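Local coordinates for protein GTN Reductase (Agrobacterium tumefaciens, PDB 5N6G) that binds flavin mononucleotide and probably acts as an Old Yellow Enzyme-type ene-reductase, here holding 2-phenylacrylic acid beside the flavin, at residues A[349-352]-A[353-356]; A[39-42]-A[43-47]. All coordinates share one frame; numbering follows the deposited sequence.

Contact 1 (349-356) is a turn in the C-terminal loop beside the flavin. Contact 2 (39-47) is the end of helix 36-43 and the turn that follows it. Their centres lie about 17 Å apart, their nearest atoms are about 7 Å apart, and they do not touch. Contact 1 is the closer to the active site: Y356 reaches both the flavin methyl C7M and 2-phenylacrylic acid, and F355 also meets C7M. In contact 2 the side chain of Y41 stays about 8 Å from the flavin. R26 relates the two, since it bonds to the Y41 hydroxyl and to the F355 carbonyl. Both also meet helix 329-333, through F355 in contact 1 and R45 in contact 2.

Contact 1. Residues A[349-352]-A[353-356]; sequences APNQ and PTFY. With FMN (flavin mononucleotide), chain B; 8OZ (2-Phenylacrylic acid), chain C.
Two torsions bring N351 and T354 together: CG of N351 is anti to the backbone N (chi1 -178°), while OG1 of T354 stands between its own N and carbonyl carbon (chi1 52°). N351 OD1 and T354 OG1 are thereby brought to 2.9 Å. The backbone closes the turn with two bonds. T354 N donates to N351 O at 3.1 Å, and F355 N donates to Q352 O at 3.0 Å.

With CG anti to its carbonyl carbon (chi1 -78°), F355 turns its ring back onto Q352. One ring face lies against CA of Q352, a CH-pi contact with CA 3.5 Å from the F355 ring centroid. CG of Q352 touches the CD2-CE2 side of the same ring. P350 comes at the edge, with CB 3.7 Å from F355 CE1. K329 and I332 of helix 329-333 also touch F355.

Y356 turns to the cofactor. Its OH is 3.3 Å from C7M of the flavin and 3.5 Å from C4 of 2-phenylacrylic acid. CB of F355 lies over one face of the Y356 ring. A water joins Y356 OH to NE2 of Q352, though the Q352 bond is weak. R26 and R28 bind the carbonyls of T354 and F355 and tie the turn to the residues after strand 19-21. The site is the flavin and substrate pocket of an Old Yellow Enzyme, with a C-terminal loop lining the dimethylbenzene end of the flavin.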
ATOM      1  N   ALA A 349      22.653   6.467   0.015  1.00 28.39           N
ATOM      2  CA  ALA A 349      21.935   6.573   1.284  1.00 29.38           C
ATOM      3  C   ALA A 349      20.698   7.473   1.138  1.00 25.81           C
ATOM      4  O   ALA A 349      20.779   8.545   0.515  1.00 26.22           O
ATOM      5  CB  ALA A 349      22.845   7.146   2.364  1.00 51.44           C
ATOM      6  N   PRO A 350      19.548   7.101   1.702  1.00 24.21           N
ATOM      7  CA  PRO A 350      18.374   7.975   1.609  1.00 21.90           C
ATOM      8  C   PRO A 350      18.531   9.223   2.468  1.00 27.94           C
ATOM      9  O   PRO A 350      19.159   9.205   3.531  1.00 31.47           O
ATOM     10  CB  PRO A 350      17.219   7.095   2.120  1.00 27.00           C
ATOM     11  CG  PRO A 350      17.775   5.728   2.253  1.00 31.57           C
ATOM     12  CD  PRO A 350      19.242   5.873   2.450  1.00 27.75           C
ATOM     13  N   ASN A 351      17.941  10.320   1.994  1.00 22.45           N
ATOM     14  CA  ASN A 351      17.916  11.598   2.704  1.00 21.13           C
ATOM     15  C   ASN A 351      16.520  11.792   3.297  1.00 28.12           C
ATOM     16  O   ASN A 351      15.597  12.256   2.616  1.00 23.55           O
ATOM     17  CB  ASN A 351      18.298  12.735   1.762  1.00 28.73           C
ATOM     18  CG  ASN A 351      18.341  14.088   2.459  1.00 32.55           C
ATOM     19  OD1 ASN A 351      17.452  14.925   2.278  1.00 43.99           O
ATOM     20  ND2 ASN A 351      19.372  14.303   3.273  1.00 41.50           N
ATOM     21  N   GLN A 352      16.358  11.427   4.571  1.00 23.52           N
ATOM     22  CA  GLN A 352      15.036  11.474   5.189  1.00 21.85           C
ATOM     23  C   GLN A 352      14.375  12.847   5.123  1.00 20.75           C
ATOM     24  O   GLN A 352      13.145  12.901   4.934  1.00 22.64           O
ATOM     25  CB  GLN A 352      15.131  11.006   6.648  1.00 30.67           C
ATOM     26  CG  GLN A 352      13.787  10.640   7.272  1.00 42.78           C
ATOM     27  CD  GLN A 352      13.006  11.845   7.779  1.00 54.06           C
ATOM     28  OE1 GLN A 352      13.574  12.904   8.052  1.00 57.31           O
ATOM     29  NE2 GLN A 352      11.691  11.684   7.907  1.00 66.53           N
ATOM     30  N   PRO A 353      15.089  13.963   5.270  1.00 23.99           N
ATOM     31  CA  PRO A 353      14.421  15.277   5.232  1.00 20.76           C
ATOM     32  C   PRO A 353      13.714  15.594   3.930  1.00 25.27           C
ATOM     33  O   PRO A 353      12.890  16.516   3.915  1.00 27.57           O
ATOM     34  CB  PRO A 353      15.568  16.260   5.477  1.00 29.15           C
ATOM     35  CG  PRO A 353      16.570  15.476   6.243  1.00 32.97           C
ATOM     36  CD  PRO A 353      16.488  14.072   5.720  1.00 35.37           C
ATOM     37  N   THR A 354      14.036  14.910   2.829  1.00 19.76           N
ATOM     38  CA  THR A 354      13.353  15.146   1.563  1.00 18.76           C
ATOM     39  C   THR A 354      12.426  13.994   1.187  1.00 22.69           C
ATOM     40  O   THR A 354      11.990  13.892   0.034  1.00 19.12           O
ATOM     41  CB  THR A 354      14.372  15.431   0.448  1.00 24.44           C
ATOM     42  OG1 THR A 354      15.372  14.403   0.399  1.00 23.57           O
ATOM     43  CG2 THR A 354      15.047  16.776   0.674  1.00 25.68           C
ATOM     44  N   PHE A 355      12.079  13.131   2.145  1.00 18.79           N
ATOM     45  CA  PHE A 355      11.114  12.077   1.838  1.00 16.59           C
ATOM     46  C   PHE A 355       9.767  12.671   1.439  1.00 20.87           C
ATOM     47  O   PHE A 355       9.146  12.212   0.470  1.00 17.19           O
ATOM     48  CB  PHE A 355      10.906  11.137   3.032  1.00 18.26           C
ATOM     49  CG  PHE A 355      12.006  10.107   3.243  1.00 16.71           C
ATOM     50  CD1 PHE A 355      13.129  10.051   2.435  1.00 17.01           C
ATOM     51  CD2 PHE A 355      11.889   9.186   4.266  1.00 18.61           C
ATOM     52  CE1 PHE A 355      14.127   9.099   2.649  1.00 21.00           C
ATOM     53  CE2 PHE A 355      12.875   8.229   4.484  1.00 19.56           C
ATOM     54  CZ  PHE A 355      14.005   8.189   3.675  1.00 23.52           C
ATOM     55  N   TYR A 356       9.301  13.695   2.162  1.00 17.48           N
ATOM     56  CA  TYR A 356       7.923  14.166   2.030  1.00 19.50           C
ATOM     57  C   TYR A 356       7.889  15.608   1.570  1.00 24.81           C
ATOM     58  O   TYR A 356       8.481  16.480   2.214  1.00 23.33           O
ATOM     59  CB  TYR A 356       7.173  14.053   3.354  1.00 19.04           C
ATOM     60  CG  TYR A 356       7.296  12.694   3.978  1.00 18.91           C
ATOM     61  CD1 TYR A 356       6.665  11.605   3.410  1.00 19.14           C
ATOM     62  CD2 TYR A 356       8.051  12.498   5.118  1.00 25.68           C
ATOM     63  CE1 TYR A 356       6.779  10.353   3.960  1.00 21.97           C
ATOM     64  CE2 TYR A 356       8.173  11.253   5.676  1.00 23.01           C
ATOM     65  CZ  TYR A 356       7.535  10.186   5.094  1.00 24.15           C
ATOM     66  OH  TYR A 356       7.640   8.934   5.642  1.00 26.34           O
TER
HETATM   67  N1  FMN B 401       3.611   2.068   2.891  1.00 13.95           N
HETATM   68  C2  FMN B 401       2.443   1.952   2.178  1.00 14.56           C
HETATM   69  O2  FMN B 401       1.760   0.903   2.199  1.00 13.88           O
HETATM   70  N3  FMN B 401       2.023   3.003   1.393  1.00 13.78           N
HETATM   71  C4  FMN B 401       2.653   4.227   1.273  1.00 18.21           C
HETATM   72  O4  FMN B 401       2.217   5.086   0.507  1.00 15.09           O
HETATM   73  C4A FMN B 401       3.865   4.352   2.052  1.00 15.82           C
HETATM   74  N5  FMN B 401       4.542   5.470   1.968  1.00 17.57           N
HETATM   75  C5A FMN B 401       5.779   5.518   2.587  1.00 14.45           C
HETATM   76  C6  FMN B 401       6.561   6.654   2.412  1.00 13.65           C
HETATM   77  C7  FMN B 401       7.854   6.711   2.913  1.00 16.15           C
HETATM   78  C7M FMN B 401       8.675   7.953   2.669  1.00 17.99           C
HETATM   79  C8  FMN B 401       8.381   5.621   3.614  1.00 14.99           C
HETATM   80  C8M FMN B 401       9.799   5.625   4.115  1.00 15.24           C
HETATM   81  C9  FMN B 401       7.595   4.489   3.814  1.00 13.99           C
HETATM   82  C9A FMN B 401       6.301   4.430   3.296  1.00 12.77           C
HETATM   83  N10 FMN B 401       5.523   3.256   3.382  1.00 13.01           N
HETATM   84  C10 FMN B 401       4.289   3.195   2.797  1.00 16.36           C
HETATM   85  C1' FMN B 401       6.142   2.049   3.950  1.00 13.76           C
HETATM   86  C2' FMN B 401       7.063   1.383   2.936  1.00 13.24           C
HETATM   87  O2' FMN B 401       6.313   0.881   1.824  1.00 14.00           O
HETATM   88  C3' FMN B 401       7.886   0.239   3.531  1.00 13.06           C
HETATM   89  O3' FMN B 401       7.012  -0.717   4.127  1.00 17.08           O
HETATM   90  C4' FMN B 401       8.894   0.694   4.584  1.00 13.82           C
HETATM   91  O4' FMN B 401       9.704   1.753   4.068  1.00 16.59           O
HETATM   92  C5' FMN B 401       9.754  -0.450   5.089  1.00 15.21           C
HETATM   93  O5' FMN B 401      10.544  -0.999   4.014  1.00 15.69           O
HETATM   94  P   FMN B 401      12.130  -0.719   3.804  1.00 18.04           P
HETATM   95  O1P FMN B 401      12.806  -1.280   5.037  1.00 19.42           O
HETATM   96  O2P FMN B 401      12.268   0.793   3.744  1.00 18.55           O
HETATM   97  O3P FMN B 401      12.466  -1.419   2.539  1.00 17.50           O
HETATM   98  C4  8OZ C 402       4.384   7.717   5.275  1.00 24.17           C
HETATM   99  C5  8OZ C 402       3.814   8.969   5.250  1.00 23.42           C
HETATM  100  C6  8OZ C 402       2.485   9.106   4.918  1.00 28.31           C
HETATM  101  C7  8OZ C 402       1.728   7.996   4.592  1.00 21.93           C
HETATM  102  C8  8OZ C 402       1.608   4.273   4.915  1.00 18.48           C
HETATM  103  C   8OZ C 402       0.724   5.634   3.075  1.00 19.81           C
HETATM  104  O   8OZ C 402       1.111   3.258   4.490  1.00 17.49           O
HETATM  105  C1  8OZ C 402       1.515   5.550   4.134  1.00 19.64           C
HETATM  106  C2  8OZ C 402       2.298   6.730   4.596  1.00 25.46           C
HETATM  107  C3  8OZ C 402       3.636   6.599   4.957  1.00 27.12           C
HETATM  108  O1  8OZ C 402       2.226   4.322   6.070  1.00 23.76           O
HETATM  109  O   HOH W   1       9.922   8.797   7.627  1.00 28.88           O

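Contact 2. Residues A[39-42]-A[43-47]; sequences ATYY and EQRAT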
ATOM      1  N   ALA A  39       6.291  11.619 -13.206  1.00 16.76           N
ATOM      2  CA  ALA A  39       6.558  10.663 -14.273  1.00 17.77           C
ATOM      3  C   ALA A  39       8.041  10.354 -14.370  1.00 16.16           C
ATOM      4  O   ALA A  39       8.428   9.192 -14.531  1.00 17.74           O
ATOM      5  CB  ALA A  39       6.030  11.176 -15.609  1.00 16.26           C
ATOM      6  N   THR A  40       8.888  11.368 -14.249  1.00 16.57           N
ATOM      7  CA  THR A  40      10.323  11.112 -14.274  1.00 17.06           C
ATOM      8  C   THR A  40      10.714  10.163 -13.149  1.00 17.45           C
ATOM      9  O   THR A  40      11.480   9.217 -13.351  1.00 18.58           O
ATOM     10  CB  THR A  40      11.068  12.437 -14.156  1.00 18.05           C
ATOM     11  OG1 THR A  40      10.710  13.234 -15.285  1.00 20.51           O
ATOM     12  CG2 THR A  40      12.595  12.250 -14.102  1.00 20.37           C
ATOM     13  N   TYR A  41      10.202  10.425 -11.952  1.00 17.20           N
ATOM     14  CA  TYR A  41      10.538   9.630 -10.775  1.00 15.36           C
ATOM     15  C   TYR A  41      10.238   8.157 -10.988  1.00 16.77           C
ATOM     16  O   TYR A  41      11.077   7.293 -10.692  1.00 15.41           O
ATOM     17  CB  TYR A  41       9.755  10.170  -9.586  1.00 18.99           C
ATOM     18  CG  TYR A  41       9.670   9.329  -8.333  1.00 18.24           C
ATOM     19  CD1 TYR A  41      10.754   9.186  -7.484  1.00 18.95           C
ATOM     20  CD2 TYR A  41       8.465   8.750  -7.951  1.00 16.73           C
ATOM     21  CE1 TYR A  41      10.640   8.454  -6.306  1.00 14.41           C
ATOM     22  CE2 TYR A  41       8.346   8.032  -6.776  1.00 15.84           C
ATOM     23  CZ  TYR A  41       9.448   7.902  -5.960  1.00 14.87           C
ATOM     24  OH  TYR A  41       9.325   7.218  -4.784  1.00 16.91           O
ATOM     25  N   TYR A  42       9.032   7.837 -11.472  1.00 16.30           N
ATOM     26  CA  TYR A  42       8.697   6.429 -11.658  1.00 14.32           C
ATOM     27  C   TYR A  42       9.466   5.822 -12.830  1.00 19.15           C
ATOM     28  O   TYR A  42       9.897   4.662 -12.761  1.00 17.19           O
ATOM     29  CB  TYR A  42       7.192   6.243 -11.848  1.00 16.08           C
ATOM     30  CG  TYR A  42       6.425   6.324 -10.557  1.00 16.26           C
ATOM     31  CD1 TYR A  42       6.530   5.319  -9.605  1.00 17.19           C
ATOM     32  CD2 TYR A  42       5.599   7.405 -10.271  1.00 16.51           C
ATOM     33  CE1 TYR A  42       5.817   5.385  -8.400  1.00 18.65           C
ATOM     34  CE2 TYR A  42       4.888   7.469  -9.087  1.00 14.83           C
ATOM     35  CZ  TYR A  42       5.011   6.464  -8.147  1.00 16.94           C
ATOM     36  OH  TYR A  42       4.288   6.517  -6.960  1.00 18.51           O
ATOM     37  N   GLU A  43       9.664   6.589 -13.903  1.00 18.00           N
ATOM     38  CA  GLU A  43      10.384   6.062 -15.057  1.00 16.74           C
ATOM     39  C   GLU A  43      11.828   5.723 -14.695  1.00 17.94           C
ATOM     40  O   GLU A  43      12.394   4.768 -15.245  1.00 20.15           O
ATOM     41  CB  GLU A  43      10.328   7.069 -16.215  1.00 20.09           C
ATOM     42  CG  GLU A  43       8.899   7.215 -16.798  1.00 23.58           C
ATOM     43  CD  GLU A  43       8.701   8.472 -17.650  1.00 32.71           C
ATOM     44  OE1 GLU A  43       9.656   9.268 -17.813  1.00 32.76           O
ATOM     45  OE2 GLU A  43       7.575   8.661 -18.168  1.00 33.42           O
ATOM     46  N   GLN A  44      12.431   6.483 -13.770  1.00 16.52           N
ATOM     47  CA  GLN A  44      13.803   6.230 -13.323  1.00 19.69           C
ATOM     48  C   GLN A  44      13.954   4.870 -12.662  1.00 18.38           C
ATOM     49  O   GLN A  44      15.083   4.331 -12.605  1.00 19.23           O
ATOM     50  CB  GLN A  44      14.220   7.308 -12.323  1.00 18.52           C
ATOM     51  CG  GLN A  44      14.588   8.634 -12.951  1.00 20.65           C
ATOM     52  CD  GLN A  44      15.017   9.664 -11.919  1.00 17.84           C
ATOM     53  OE1 GLN A  44      14.860   9.460 -10.716  1.00 20.07           O
ATOM     54  NE2 GLN A  44      15.561  10.767 -12.390  1.00 21.05           N
ATOM     55  N   ARG A  45      12.848   4.335 -12.132  1.00 17.37           N
ATOM     56  CA  ARG A  45      12.818   3.113 -11.337  1.00 17.22           C
ATOM     57  C   ARG A  45      12.138   1.941 -12.050  1.00 19.93           C
ATOM     58  O   ARG A  45      11.889   0.902 -11.431  1.00 18.48           O
ATOM     59  CB  ARG A  45      12.144   3.420 -10.005  1.00 16.81           C
ATOM     60  CG  ARG A  45      13.002   4.364  -9.176  1.00 16.71           C
ATOM     61  CD  ARG A  45      12.234   5.175  -8.110  1.00 17.04           C
ATOM     62  NE  ARG A  45      13.229   5.942  -7.372  1.00 17.17           N
ATOM     63  CZ  ARG A  45      13.821   7.039  -7.813  1.00 17.64           C
ATOM     64  NH1 ARG A  45      13.482   7.550  -8.998  1.00 17.40           N
ATOM     65  NH2 ARG A  45      14.768   7.615  -7.076  1.00 21.28           N
ATOM     66  N   ALA A  46      11.915   2.049 -13.350  1.00 19.17           N
ATOM     67  CA  ALA A  46      11.125   1.080 -14.090  1.00 19.85           C
ATOM     68  C   ALA A  46      11.848  -0.232 -14.352  1.00 20.06           C
ATOM     69  O   ALA A  46      11.233  -1.132 -14.943  1.00 24.15           O
ATOM     70  CB  ALA A  46      10.683   1.686 -15.425  1.00 23.88           C
ATOM     71  N   THR A  47      13.124  -0.363 -13.972  1.00 20.93           N
ATOM     72  CA  THR A  47      13.757  -1.678 -14.016  1.00 18.69           C
ATOM     73  C   THR A  47      13.337  -2.575 -12.855  1.00 19.10           C
ATOM     74  O   THR A  47      13.630  -3.781 -12.896  1.00 20.19           O
ATOM     75  CB  THR A  47      15.292  -1.570 -14.063  1.00 20.46           C
ATOM     76  OG1 THR A  47      15.778  -0.802 -12.956  1.00 22.02           O
ATOM     77  CG2 THR A  47      15.734  -0.943 -15.358  1.00 24.44           C
TER
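The guanidinium of R45 overlaps the ring of Y41, the two planes 30° apart. CD1 of Y41 lies off-centre over one guanidinium face, 3.5 Å from R45 NH1. The R45 chain, extended from CG to NE, crosses the Y41 ring obliquely, with CD over its face.

NH1 of R45 has two acceptors: Y41 O at 3.0 Å, in the carbonyl plane and on a lone pair, and Q44 OE1 at 2.9 Å, again on a lone pair, with the oxygen at the guanidinium edge. NE and NH2 bind the carbonyls of F331 and I332. These bonds fix the rotation of the guanidinium, and the four oxygens round it probably offset part of its positive charge.

E43 N to A39 O and Q44 N to T40 O (both 2.9 Å) are the last regular helix bonds. R45 N then reaches Y42 O, three residues back, and a type I beta turn from E43 to A46 leads the chain away. CG of Q44, anti to its carbonyl carbon (chi1 -77°), lies 3.2 Å from T40 O. Beyond it the extended chain slants across T40, with NE2, which bonds T364 O, 3.7 Å from T40 CG2.

Y41 puts CD2, at its rim, over the centre of one face of the Y42 ring. Y41 OH bonds R26 and its ring stacks on Y363; Y42 OH bonds E54. Helix 36-43 and the turn after it join the first two strands of the TIM barrel: Y41 and R45 rest on M21 of strand 19-21, and Y42 packs against strand 50-57 and helix 74-89.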